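Local coordinates for beta-N-acetylhexosaminidase (Beutenbergia cavernae, PDB 5BU9), which probably hydrolyses terminal non-reducing N-acetyl-D-hexosamine residues of N-acetyl-beta-D-hexosaminides, as a member of glycosyl hydrolase family 3, at residues Val133-Val137 against Ala212-Phe217; Glu180-Phe186 against Ala225-Ser231; Pro187-Val192 against Asp204-Thr208. One frame throughout, in Å; residues are numbered along the deposited sequence. Where two conformers were deposited one is given.

In the fold
Interaction 2 is the core of the set, its centre about 6 Å from the centre of the chain, and pairs strands 180-186 and 227-230 by backbone bonds and apolar side chains. Interaction 1, about 15 Å out by the same measure, packs the start of the connecting helix (residues 212-217) onto the loop after neighbouring strand 128-129, with no hydrogen bond across the two segments. Interaction 3, about 18 Å out, lies in the loops after strand 180-186; it is mostly buried but has Arg191 and Val206 partly exposed, and it relies on a carboxylate and waters. Interactions 1 and 2 also meet directly, and Asp135 of interaction 1 reaches the loop of interaction 3.

Interaction 1: Val133-Val137 against Ala212-Phe217; sequences VMDVV and ASVQAF
Met134, a selenomethionine here, runs along the flank of Phe217 and Ala216, where the loop after strand 128-129 of the TIM barrel packs on the helix joining strands 180-186 and 227-230; it shows how a loop can seat a helix with no hydrogen bond across the two segments. Its CB rests 3.7 Å from Phe217 CE1. Met134 SE approaches the backbone oxygen of Ala216 and packs more closely on Ile183 CG2 of strand 180-186, and a bend at the last torsion (chi3 80°) turns CE in until it stands 3.4 Å from Ala216 O. Met134 O lies over one face of the phenyl ring, offset toward the rim, while Asp135 OD1 sits in the ring plane at the edge, 3.8 Å from Phe217 CZ, with the carboxylate turned 77° from the ring. That oxygen accepts its hydrogen bond from Leu189 N. One step on, Val136 CG2 reaches Ser213 CA (3.7 Å) and also touches Ala216 CB (3.9 Å). Helix 160-176 adds Val163, which touches both Val136 and Ala216, and Met134 hydrogen-bonds by its backbone to Lys184, so that loop, two helices and barrel strand converge here.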
ATOM      1  N   VAL A 133      -8.340   5.265  -2.046  1.00 30.41           N
ATOM      2  CA  VAL A 133      -8.071   6.352  -1.104  1.00 29.02           C
ATOM      3  C   VAL A 133      -9.271   6.606  -0.197  1.00 34.60           C
ATOM      4  O   VAL A 133     -10.343   6.972  -0.661  1.00 38.10           O
ATOM      5  CB  VAL A 133      -7.704   7.635  -1.863  1.00 35.07           C
ATOM      6  CG1 VAL A 133      -7.706   8.818  -0.950  1.00 27.10           C
ATOM      7  CG2 VAL A 133      -6.356   7.484  -2.537  1.00 27.07           C
HETATM    8  N   MSE A 134      -9.099   6.432   1.102  1.00 29.21           N
HETATM    9  CA  MSE A 134     -10.181   6.747   2.026  1.00 32.19           C
HETATM   10  C   MSE A 134      -9.842   7.951   2.894  1.00 52.90           C
HETATM   11  O   MSE A 134     -10.471   8.176   3.929  1.00 37.95           O
HETATM   12  CB  MSE A 134     -10.512   5.534   2.885  1.00 29.65           C
HETATM   13  CG  MSE A 134     -10.936   4.353   2.034  1.00 40.22           C
HETATM   14 SE   MSE A 134     -11.889   2.992   3.037  0.72 44.78          SE
HETATM   15  CE  MSE A 134     -13.643   3.862   3.074  1.00 40.73           C
ATOM     16  N   ASP A 135      -8.845   8.715   2.452  1.00 32.49           N
ATOM     17  CA  ASP A 135      -8.498   9.970   3.069  1.00 31.69           C
ATOM     18  C   ASP A 135      -9.707  10.868   2.928  1.00 52.20           C
ATOM     19  O   ASP A 135     -10.394  10.798   1.922  1.00 37.75           O
ATOM     20  CB  ASP A 135      -7.280  10.624   2.386  1.00 28.07           C
ATOM     21  CG  ASP A 135      -6.003   9.832   2.560  1.00 64.02           C
ATOM     22  OD1 ASP A 135      -5.689   9.407   3.705  1.00 35.86           O
ATOM     23  OD2 ASP A 135      -5.309   9.652   1.532  1.00 33.50           O
ATOM     24  N   VAL A 136      -9.973  11.712   3.914  1.00 41.41           N
ATOM     25  CA  VAL A 136     -11.066  12.664   3.792  1.00 30.65           C
ATOM     26  C   VAL A 136     -10.508  14.073   3.709  1.00 36.52           C
ATOM     27  O   VAL A 136      -9.753  14.474   4.578  1.00 42.14           O
ATOM     28  CB  VAL A 136     -12.051  12.526   4.961  1.00 35.61           C
ATOM     29  CG1 VAL A 136     -13.117  13.554   4.848  1.00 33.26           C
ATOM     30  CG2 VAL A 136     -12.684  11.160   4.945  1.00 40.05           C
ATOM     31  N   VAL A 137     -10.879  14.819   2.670  1.00 41.85           N
ATOM     32  CA  VAL A 137     -10.451  16.204   2.521  1.00 47.15           C
ATOM     33  C   VAL A 137     -11.530  17.049   3.222  1.00 38.69           C
ATOM     34  O   VAL A 137     -12.687  16.666   3.238  1.00 45.26           O
ATOM     35  CB  VAL A 137     -10.229  16.562   1.026  1.00 44.19           C
ATOM     36  CG1 VAL A 137      -9.941  18.030   0.821  1.00 35.75           C
ATOM     37  CG2 VAL A 137      -9.062  15.778   0.477  1.00 30.13           C
ATOM     38  N   ALA A 212     -12.958  12.474  10.848  1.00 36.54           N
ATOM     39  CA  ALA A 212     -13.749  11.859   9.806  1.00 50.19           C
ATOM     40  C   ALA A 212     -12.940  10.841   8.995  1.00 41.94           C
ATOM     41  O   ALA A 212     -13.473   9.804   8.587  1.00 45.06           O
ATOM     42  CB  ALA A 212     -14.307  12.929   8.908  1.00 38.07           C
ATOM     43  N   SER A 213     -11.662  11.120   8.762  0.79 34.04           N
ATOM     44  CA  SER A 213     -10.843  10.176   7.995  0.79 39.95           C
ATOM     45  C   SER A 213     -10.676   8.867   8.768  0.79 32.53           C
ATOM     46  O   SER A 213     -10.837   7.789   8.205  0.79 45.63           O
ATOM     47  CB  SER A 213      -9.480  10.767   7.649  0.79 41.80           C
ATOM     48  OG  SER A 213      -8.714  10.985   8.816  0.79 32.93           O
ATOM     49  N   VAL A 214     -10.421   8.960  10.065  1.00 36.03           N
ATOM     50  CA  VAL A 214     -10.356   7.757  10.890  1.00 39.16           C
ATOM     51  C   VAL A 214     -11.702   7.027  10.896  1.00 39.59           C
ATOM     52  O   VAL A 214     -11.737   5.810  10.831  1.00 40.24           O
ATOM     53  CB  VAL A 214      -9.916   8.079  12.295  1.00 46.99           C
ATOM     54  CG1 VAL A 214      -9.816   6.796  13.110  1.00 32.84           C
ATOM     55  CG2 VAL A 214      -8.570   8.764  12.236  1.00 31.50           C
ATOM     56  N   GLN A 215     -12.807   7.764  10.931  1.00 40.81           N
ATOM     57  CA  GLN A 215     -14.124   7.142  10.795  1.00 40.05           C
ATOM     58  C   GLN A 215     -14.280   6.468   9.412  1.00 50.69           C
ATOM     59  O   GLN A 215     -14.860   5.405   9.285  1.00 38.29           O
ATOM     60  CB  GLN A 215     -15.222   8.174  11.000  1.00 39.22           C
ATOM     61  CG  GLN A 215     -15.379   8.681  12.430  1.00 48.23           C
ATOM     62  CD  GLN A 215     -16.106  10.024  12.454  1.00 80.73           C
ATOM     63  OE1 GLN A 215     -17.005  10.271  11.638  1.00 75.10           O
ATOM     64  NE2 GLN A 215     -15.700  10.909  13.364  1.00 57.33           N
ATOM     65  N   ALA A 216     -13.745   7.081   8.369  1.00 36.40           N
ATOM     66  CA  ALA A 216     -13.798   6.459   7.045  1.00 45.66           C
ATOM     67  C   ALA A 216     -13.039   5.141   7.043  1.00 37.51           C
ATOM     68  O   ALA A 216     -13.518   4.183   6.477  1.00 36.01           O
ATOM     69  CB  ALA A 216     -13.227   7.395   5.971  1.00 39.20           C
ATOM     70  N   PHE A 217     -11.843   5.115   7.658  1.00 33.86           N
ATOM     71  CA  PHE A 217     -11.011   3.906   7.623  1.00 36.53           C
ATOM     72  C   PHE A 217     -11.711   2.816   8.390  1.00 40.74           C
ATOM     73  O   PHE A 217     -11.708   1.675   7.943  1.00 46.42           O
ATOM     74  CB  PHE A 217      -9.592   4.155   8.165  1.00 31.39           C
ATOM     75  CG  PHE A 217      -8.726   4.920   7.206  1.00 30.14           C
ATOM     76  CD1 PHE A 217      -8.321   4.343   6.016  1.00 29.63           C
ATOM     77  CD2 PHE A 217      -8.384   6.227   7.450  1.00 30.65           C
ATOM     78  CE1 PHE A 217      -7.541   5.029   5.091  1.00 31.82           C
ATOM     79  CE2 PHE A 217      -7.594   6.944   6.531  1.00 39.26           C
ATOM     80  CZ  PHE A 217      -7.180   6.336   5.346  1.00 32.17           C
TER

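Interaction 2: Glu180-Phe186 against Ala225-Ser231; sequences ETVIKHF and AAFVMTS
Ile183 opposite Val228 and Phe186 opposite Thr230 are the parallel bridges that join two neighbouring strands of the TIM barrel, linked in the chain by helix 212-222 as a beta-alpha-beta crossover. The ladder begins with Ile183 N giving a hydrogen bond to Phe227 O (3.1 Å), and Met229 N answers to Ile183 O (2.8 Å). Between the two bridges the register slips by one residue, a beta bulge, where a cis peptide precedes His185. Past it the pairing resumes: Phe186 N reaches Met229 O at 2.7 Å, and Ser231 N binds Phe186 O at 2.8 Å.

Side chains sort to two faces. On one, Val182 holds CG1 anti to the backbone N (chi1 -179°), which lays that methyl against Met229 CB and leaves CG2 for Phe227 CB at 3.4 Å, a tight fit. Selenomethionine Met229 then runs beside Lys184 and His185, its SE 4.7 Å from the centroid of the His185 ring and oblique to it; Lys184 CG lies over the centre of one face of that ring. Asp135 holds His185 ND1, and Lys184 NZ bonds Leu130 O and forms a salt bridge with Glu81. Both side chains also hydrogen-bond a glycerol, probably from the crystallisation liquor, which may mark the sugar pocket expected at the barrel mouth. On the other face, Ile183 CG1 meets Val228 CG2 at 3.7 Å. At the far end a water gives to Glu180 OE2, which also pairs with Arg175, and to Thr181 O, and accepts from Ala226 N at 2.6 Å.

Strand 128-129 flanks 180-186 and strand 264-267 flanks 227-230; Leu254 and Leu255 of helix 248-258 cover Phe186, whose ring meets Phe217 of helix 212-222 edge-to-face.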
ATOM      1  N   GLU A 180      -7.652  -7.751  -4.626  1.00 40.61           N
ATOM      2  CA  GLU A 180      -7.799  -7.185  -3.293  1.00 34.66           C
ATOM      3  C   GLU A 180      -7.407  -5.726  -3.315  1.00 49.44           C
ATOM      4  O   GLU A 180      -6.684  -5.294  -4.213  1.00 34.76           O
ATOM      5  CB  GLU A 180      -6.958  -7.947  -2.260  1.00 34.17           C
ATOM      6  CG  GLU A 180      -7.725  -9.124  -1.607  1.00 47.65           C
ATOM      7  CD  GLU A 180      -8.898  -8.678  -0.707  1.00 57.46           C
ATOM      8  OE1 GLU A 180      -9.577  -9.576  -0.142  1.00 63.88           O
ATOM      9  OE2 GLU A 180      -9.135  -7.443  -0.558  1.00 44.85           O
ATOM     10  N   THR A 181      -7.882  -4.972  -2.327  1.00 35.89           N
ATOM     11  CA  THR A 181      -7.587  -3.547  -2.254  1.00 32.02           C
ATOM     12  C   THR A 181      -6.786  -3.206  -0.992  1.00 38.87           C
ATOM     13  O   THR A 181      -6.712  -4.003  -0.054  1.00 34.12           O
ATOM     14  CB  THR A 181      -8.877  -2.734  -2.283  1.00 38.09           C
ATOM     15  OG1 THR A 181      -9.836  -3.344  -1.407  1.00 39.69           O
ATOM     16  CG2 THR A 181      -9.445  -2.703  -3.720  1.00 33.90           C
ATOM     17  N   VAL A 182      -6.143  -2.045  -1.010  1.00 33.64           N
ATOM     18  CA  VAL A 182      -5.446  -1.510   0.151  1.00 34.35           C
ATOM     19  C   VAL A 182      -6.011  -0.138   0.470  1.00 45.27           C
ATOM     20  O   VAL A 182      -5.812   0.782  -0.300  1.00 36.48           O
ATOM     21  CB  VAL A 182      -3.959  -1.414  -0.123  1.00 34.07           C
ATOM     22  CG1 VAL A 182      -3.226  -0.873   1.112  1.00 28.22           C
ATOM     23  CG2 VAL A 182      -3.418  -2.806  -0.566  1.00 28.24           C
ATOM     24  N   ILE A 183      -6.740   0.030   1.569  1.00 34.50           N
ATOM     25  CA  ILE A 183      -7.284   1.371   1.829  1.00 38.81           C
ATOM     26  C   ILE A 183      -6.135   2.254   2.334  1.00 37.70           C
ATOM     27  O   ILE A 183      -5.261   1.784   3.069  1.00 28.27           O
ATOM     28  CB  ILE A 183      -8.496   1.320   2.799  1.00 33.70           C
ATOM     29  CG1 ILE A 183      -8.132   0.663   4.116  1.00 39.90           C
ATOM     30  CG2 ILE A 183      -9.643   0.530   2.173  1.00 31.87           C
ATOM     31  CD1 ILE A 183      -9.216   0.836   5.137  1.00 32.57           C
ATOM     32  N   LYS A 184      -6.088   3.506   1.894  1.00 37.62           N
ATOM     33  CA  LYS A 184      -4.927   4.371   2.179  1.00 28.55           C
ATOM     34  C   LYS A 184      -5.395   5.837   2.343  1.00 33.29           C
ATOM     35  O   LYS A 184      -6.468   6.178   1.836  1.00 37.17           O
ATOM     36  CB  LYS A 184      -3.905   4.217   1.061  1.00 25.91           C
ATOM     37  CG  LYS A 184      -4.360   4.714  -0.318  1.00 34.26           C
ATOM     38  CD  LYS A 184      -3.295   4.329  -1.336  1.00 27.85           C
ATOM     39  CE  LYS A 184      -3.473   5.048  -2.648  1.00 28.76           C
ATOM     40  NZ  LYS A 184      -2.488   4.589  -3.709  1.00 33.17           N
ATOM     41  N   HIS A 185      -4.669   6.696   3.062  1.00 33.77           N
ATOM     42  CA  HIS A 185      -3.448   6.401   3.812  1.00 32.93           C
ATOM     43  C   HIS A 185      -3.674   6.696   5.290  1.00 39.80           C
ATOM     44  O   HIS A 185      -3.773   7.853   5.680  1.00 34.15           O
ATOM     45  CB  HIS A 185      -2.261   7.268   3.323  1.00 26.33           C
ATOM     46  CG  HIS A 185      -2.152   7.398   1.837  1.00 37.67           C
ATOM     47  ND1 HIS A 185      -3.074   8.087   1.078  1.00 30.41           N
ATOM     48  CD2 HIS A 185      -1.200   6.964   0.971  1.00 31.27           C
ATOM     49  CE1 HIS A 185      -2.705   8.057  -0.192  1.00 56.32           C
ATOM     50  NE2 HIS A 185      -1.565   7.389  -0.285  1.00 31.25           N
ATOM     51  N   PHE A 186      -3.723   5.659   6.109  1.00 33.57           N
ATOM     52  CA  PHE A 186      -4.096   5.786   7.509  1.00 37.57           C
ATOM     53  C   PHE A 186      -3.025   6.553   8.293  1.00 36.70           C
ATOM     54  O   PHE A 186      -1.833   6.288   8.137  1.00 29.10           O
ATOM     55  CB  PHE A 186      -4.312   4.388   8.106  1.00 28.53           C
ATOM     56  CG  PHE A 186      -4.889   4.404   9.459  1.00 37.63           C
ATOM     57  CD1 PHE A 186      -6.258   4.362   9.629  1.00 34.83           C
ATOM     58  CD2 PHE A 186      -4.076   4.457  10.570  1.00 26.91           C
ATOM     59  CE1 PHE A 186      -6.828   4.365  10.885  1.00 34.12           C
ATOM     60  CE2 PHE A 186      -4.647   4.467  11.866  1.00 35.58           C
ATOM     61  CZ  PHE A 186      -6.016   4.427  12.010  1.00 45.16           C
ATOM     62  N   ALA A 225     -11.957  -4.793   4.732  1.00 44.08           N
ATOM     63  CA  ALA A 225     -10.615  -4.463   4.237  1.00 60.51           C
ATOM     64  C   ALA A 225      -9.557  -5.455   4.752  1.00 45.85           C
ATOM     65  O   ALA A 225      -9.546  -5.776   5.932  1.00 44.86           O
ATOM     66  CB  ALA A 225     -10.246  -3.050   4.640  1.00 36.63           C
ATOM     67  N   ALA A 226      -8.692  -5.938   3.862  1.00 39.50           N
ATOM     68  CA  ALA A 226      -7.707  -6.971   4.182  1.00 39.59           C
ATOM     69  C   ALA A 226      -6.299  -6.390   4.264  1.00 39.02           C
ATOM     70  O   ALA A 226      -5.380  -7.049   4.754  1.00 39.86           O
ATOM     71  CB  ALA A 226      -7.750  -8.077   3.137  1.00 34.59           C
ATOM     72  N   PHE A 227      -6.145  -5.187   3.711  1.00 33.85           N
ATOM     73  CA  PHE A 227      -4.876  -4.434   3.670  1.00 34.10           C
ATOM     74  C   PHE A 227      -5.169  -2.972   3.976  1.00 36.73           C
ATOM     75  O   PHE A 227      -6.134  -2.386   3.450  1.00 35.88           O
ATOM     76  CB  PHE A 227      -4.181  -4.498   2.295  1.00 35.79           C
ATOM     77  CG  PHE A 227      -3.751  -5.881   1.869  1.00 39.03           C
ATOM     78  CD1 PHE A 227      -4.679  -6.789   1.363  1.00 43.40           C
ATOM     79  CD2 PHE A 227      -2.403  -6.258   1.933  1.00 33.94           C
ATOM     80  CE1 PHE A 227      -4.288  -8.075   0.958  1.00 36.27           C
ATOM     81  CE2 PHE A 227      -1.991  -7.541   1.543  1.00 34.90           C
ATOM     82  CZ  PHE A 227      -2.935  -8.462   1.056  1.00 36.78           C
ATOM     83  N   VAL A 228      -4.319  -2.380   4.805  1.00 32.24           N
ATOM     84  CA  VAL A 228      -4.359  -0.952   5.087  1.00 35.25           C
ATOM     85  C   VAL A 228      -2.964  -0.383   4.867  1.00 40.79           C
ATOM     86  O   VAL A 228      -1.973  -0.951   5.346  1.00 33.57           O
ATOM     87  CB  VAL A 228      -4.840  -0.656   6.523  1.00 36.40           C
ATOM     88  CG1 VAL A 228      -4.681   0.822   6.816  1.00 32.58           C
ATOM     89  CG2 VAL A 228      -6.301  -1.137   6.731  1.00 29.56           C
HETATM   90  N   MSE A 229      -2.887   0.743   4.170  1.00 30.67           N
HETATM   91  CA  MSE A 229      -1.615   1.466   4.025  1.00 33.13           C
HETATM   92  C   MSE A 229      -1.524   2.669   4.974  1.00 28.93           C
HETATM   93  O   MSE A 229      -2.481   3.425   5.142  1.00 32.32           O
HETATM   94  CB  MSE A 229      -1.401   1.932   2.578  1.00 24.20           C
HETATM   95  CG  MSE A 229      -0.177   2.798   2.416  1.00 30.99           C
HETATM   96 SE   MSE A 229       0.070   3.430   0.587  0.70 36.21          SE
HETATM   97  CE  MSE A 229       0.619   1.794  -0.219  1.00 24.65           C
ATOM     98  N   THR A 230      -0.366   2.833   5.597  1.00 30.56           N
ATOM     99  CA  THR A 230      -0.110   3.936   6.519  1.00 26.86           C
ATOM    100  C   THR A 230       0.623   5.099   5.819  1.00 35.59           C
ATOM    101  O   THR A 230       1.424   4.886   4.893  1.00 36.51           O
ATOM    102  CB  THR A 230       0.740   3.466   7.711  1.00 36.26           C
ATOM    103  OG1 THR A 230       1.920   2.845   7.188  1.00 25.96           O
ATOM    104  CG2 THR A 230      -0.043   2.454   8.626  1.00 24.62           C
ATOM    105  N   SER A 231       0.302   6.310   6.280  1.00 26.61           N
ATOM    106  CA  SER A 231       0.953   7.587   5.996  1.00 33.01           C
ATOM    107  C   SER A 231       2.325   7.734   6.665  1.00 29.69           C
ATOM    108  O   SER A 231       2.551   7.139   7.717  1.00 34.38           O
ATOM    109  CB  SER A 231       0.035   8.695   6.512  1.00 25.86           C
ATOM    110  OG  SER A 231       0.615   9.965   6.488  1.00 40.28           O
TER
HETATM  111  O   HOH W   1      -8.753  -5.375   1.341  1.00 40.13           O

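Interaction 3: Pro187-Val192 against Asp204-Thr208; sequences PGLGRV and DDVTT
The guanidinium of Arg191 has Val206 over one face, the methyl CG2 standing 3.6 Å above the plane and offset toward the rim, while at its margin NH1 forms a salt bridge with Asp211. The other flat group, the carboxylate of Asp204, is the anchor of an Asx turn, and it illustrates how one acid can organise two loops at the mouth of a family 3 barrel. Asp204 OD1 is gripped twice from within its own loop: Val206 N meets Asp204 OD1 nearly along the C-O axis at 2.8 Å. Thr207 N takes the syn lone pair of Asp204 OD1 at 2.7 Å. OD2 faces both ways, toward Thr207 OG1 at a very short, hence doubtful, distance and toward the other loop, where Asp204 OD2 lies 3.7 Å from Arg191 CB. Here a water serves as the bridge, donating to Gly188 O and to Asp204 OD2 (2.8 Å) and accepting from Arg191 N.

With CG anti to the carbonyl carbon (chi1 -51°), the arginine first passes Thr207, CD of Arg191 lying 3.6 Å from Thr207 OG1. The bend at chi3 (66°) then turns NE and the guanidinium onto Val206, whose side chain the arginine crosses at about a right angle. Cut back to an alanine, this position is likely to leave Asp211 without its salt-bridge partner and Val206 CG2 without the guanidinium face against it. Tyr235 of strand 234-235 packs on Asp204 and Thr207, and its OH hydrogen-bonds Gly188 O. A second water links Arg191 O to Asp205 OD1, and Val192 CG1 closes on Asp204 CB at 3.8 Å.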
ATOM      1  N   PRO A 187      -3.434   7.487   9.157  1.00 30.60           N
ATOM      2  CA  PRO A 187      -4.815   7.810   9.582  1.00 30.35           C
ATOM      3  C   PRO A 187      -5.533   8.889   8.763  1.00 37.97           C
ATOM      4  O   PRO A 187      -6.629   9.329   9.151  1.00 35.67           O
ATOM      5  CB  PRO A 187      -4.621   8.296  11.032  1.00 34.38           C
ATOM      6  CG  PRO A 187      -3.248   8.974  10.997  1.00 25.69           C
ATOM      7  CD  PRO A 187      -2.412   8.160   9.988  1.00 24.77           C
ATOM      8  N   GLY A 188      -4.958   9.285   7.638  1.00 35.62           N
ATOM      9  CA  GLY A 188      -5.584  10.260   6.758  1.00 26.96           C
ATOM     10  C   GLY A 188      -4.608  11.312   6.249  1.00 47.61           C
ATOM     11  O   GLY A 188      -3.978  12.023   7.020  1.00 40.05           O
ATOM     12  N   LEU A 189      -4.475  11.412   4.932  1.00 32.30           N
ATOM     13  CA  LEU A 189      -3.507  12.319   4.316  1.00 25.99           C
ATOM     14  C   LEU A 189      -4.199  13.507   3.665  1.00 46.84           C
ATOM     15  O   LEU A 189      -3.554  14.317   3.000  1.00 31.87           O
ATOM     16  CB  LEU A 189      -2.687  11.554   3.279  1.00 30.87           C
ATOM     17  CG  LEU A 189      -1.226  11.862   3.005  1.00 44.69           C
ATOM     18  CD1 LEU A 189      -0.462  12.171   4.282  1.00 25.37           C
ATOM     19  CD2 LEU A 189      -0.609  10.659   2.299  1.00 27.98           C
ATOM     20  N   GLY A 190      -5.511  13.614   3.856  1.00 28.72           N
ATOM     21  CA  GLY A 190      -6.269  14.658   3.204  1.00 28.85           C
ATOM     22  C   GLY A 190      -6.199  16.017   3.862  1.00 29.14           C
ATOM     23  O   GLY A 190      -6.868  16.940   3.415  1.00 43.71           O
ATOM     24  N   ARG A 191      -5.406  16.162   4.922  1.00 28.43           N
ATOM     25  CA  ARG A 191      -5.371  17.439   5.627  1.00 33.73           C
ATOM     26  C   ARG A 191      -3.953  18.012   5.817  1.00 30.08           C
ATOM     27  O   ARG A 191      -3.800  19.100   6.376  1.00 45.07           O
ATOM     28  CB  ARG A 191      -6.081  17.302   6.976  1.00 29.66           C
ATOM     29  CG  ARG A 191      -7.487  16.665   6.837  1.00 34.41           C
ATOM     30  CD  ARG A 191      -8.305  16.872   8.130  1.00 35.22           C
ATOM     31  NE  ARG A 191      -8.586  18.291   8.307  1.00 54.79           N
ATOM     32  CZ  ARG A 191      -9.342  18.810   9.265  1.00 79.77           C
ATOM     33  NH1 ARG A 191      -9.917  18.027  10.185  1.00 53.24           N
ATOM     34  NH2 ARG A 191      -9.516  20.129   9.293  1.00 38.29           N
ATOM     35  N   VAL A 192      -2.918  17.326   5.332  1.00 45.55           N
ATOM     36  CA  VAL A 192      -1.576  17.930   5.350  1.00 33.93           C
ATOM     37  C   VAL A 192      -1.521  19.059   4.322  1.00 28.74           C
ATOM     38  O   VAL A 192      -2.251  19.041   3.335  1.00 35.97           O
ATOM     39  CB  VAL A 192      -0.469  16.908   5.059  1.00 32.58           C
ATOM     40  CG1 VAL A 192      -0.302  15.918   6.227  1.00 29.92           C
ATOM     41  CG2 VAL A 192      -0.762  16.185   3.738  1.00 25.87           C
ATOM     42  N   ASP A 204       0.851  16.997  10.234  1.00 35.05           N
ATOM     43  CA  ASP A 204      -0.591  17.247  10.239  1.00 30.98           C
ATOM     44  C   ASP A 204      -0.929  17.708  11.660  1.00 35.62           C
ATOM     45  O   ASP A 204      -0.701  16.968  12.625  1.00 35.25           O
ATOM     46  CB  ASP A 204      -1.361  15.973   9.848  1.00 33.60           C
ATOM     47  CG  ASP A 204      -2.873  16.078  10.068  1.00 42.51           C
ATOM     48  OD1 ASP A 204      -3.318  16.594  11.110  1.00 39.87           O
ATOM     49  OD2 ASP A 204      -3.641  15.596   9.203  1.00 36.82           O
ATOM     50  N   ASP A 205      -1.478  18.915  11.792  1.00 29.34           N
ATOM     51  CA  ASP A 205      -1.806  19.474  13.104  1.00 42.91           C
ATOM     52  C   ASP A 205      -3.305  19.459  13.460  1.00 40.67           C
ATOM     53  O   ASP A 205      -3.685  20.094  14.432  1.00 43.69           O
ATOM     54  CB  ASP A 205      -1.282  20.922  13.215  1.00 34.17           C
ATOM     55  CG  ASP A 205      -1.954  21.891  12.253  1.00 73.76           C
ATOM     56  OD1 ASP A 205      -2.636  21.445  11.301  1.00 57.16           O
ATOM     57  OD2 ASP A 205      -1.784  23.118  12.452  1.00 86.63           O
ATOM     58  N   VAL A 206      -4.143  18.763  12.687  1.00 36.20           N
ATOM     59  CA  VAL A 206      -5.605  18.840  12.887  1.00 34.55           C
ATOM     60  C   VAL A 206      -6.290  17.482  12.969  1.00 44.16           C
ATOM     61  O   VAL A 206      -7.343  17.377  13.583  1.00 56.96           O
ATOM     62  CB  VAL A 206      -6.271  19.659  11.771  1.00 48.24           C
ATOM     63  CG1 VAL A 206      -5.955  21.132  11.938  1.00 42.71           C
ATOM     64  CG2 VAL A 206      -5.792  19.150  10.410  1.00 30.86           C
ATOM     65  N   THR A 207      -5.712  16.453  12.340  1.00 30.36           N
ATOM     66  CA  THR A 207      -6.324  15.117  12.327  1.00 31.60           C
ATOM     67  C   THR A 207      -6.139  14.436  13.677  1.00 39.06           C
ATOM     68  O   THR A 207      -4.994  14.164  14.067  1.00 30.08           O
ATOM     69  CB  THR A 207      -5.712  14.218  11.187  1.00 28.80           C
ATOM     70  OG1 THR A 207      -5.908  14.833   9.903  1.00 39.20           O
ATOM     71  CG2 THR A 207      -6.305  12.808  11.199  1.00 28.98           C
ATOM     72  N   THR A 208      -7.257  14.179  14.375  1.00 43.68           N
ATOM     73  CA  THR A 208      -7.298  13.387  15.621  1.00 35.91           C
ATOM     74  C   THR A 208      -7.776  11.960  15.342  1.00 32.26           C
ATOM     75  O   THR A 208      -8.133  11.641  14.211  1.00 41.60           O
ATOM     76  CB  THR A 208      -8.245  13.984  16.677  1.00 39.17           C
ATOM     77  OG1 THR A 208      -9.595  13.701  16.298  1.00 38.10           O
ATOM     78  CG2 THR A 208      -8.062  15.509  16.790  1.00 33.85           C
TER
HETATM   79  O   HOH W   2      -3.726  14.647   6.558  1.00 32.34           O
HETATM   80  O   HOH W   3      -2.111  20.144   8.815  1.00 43.14           O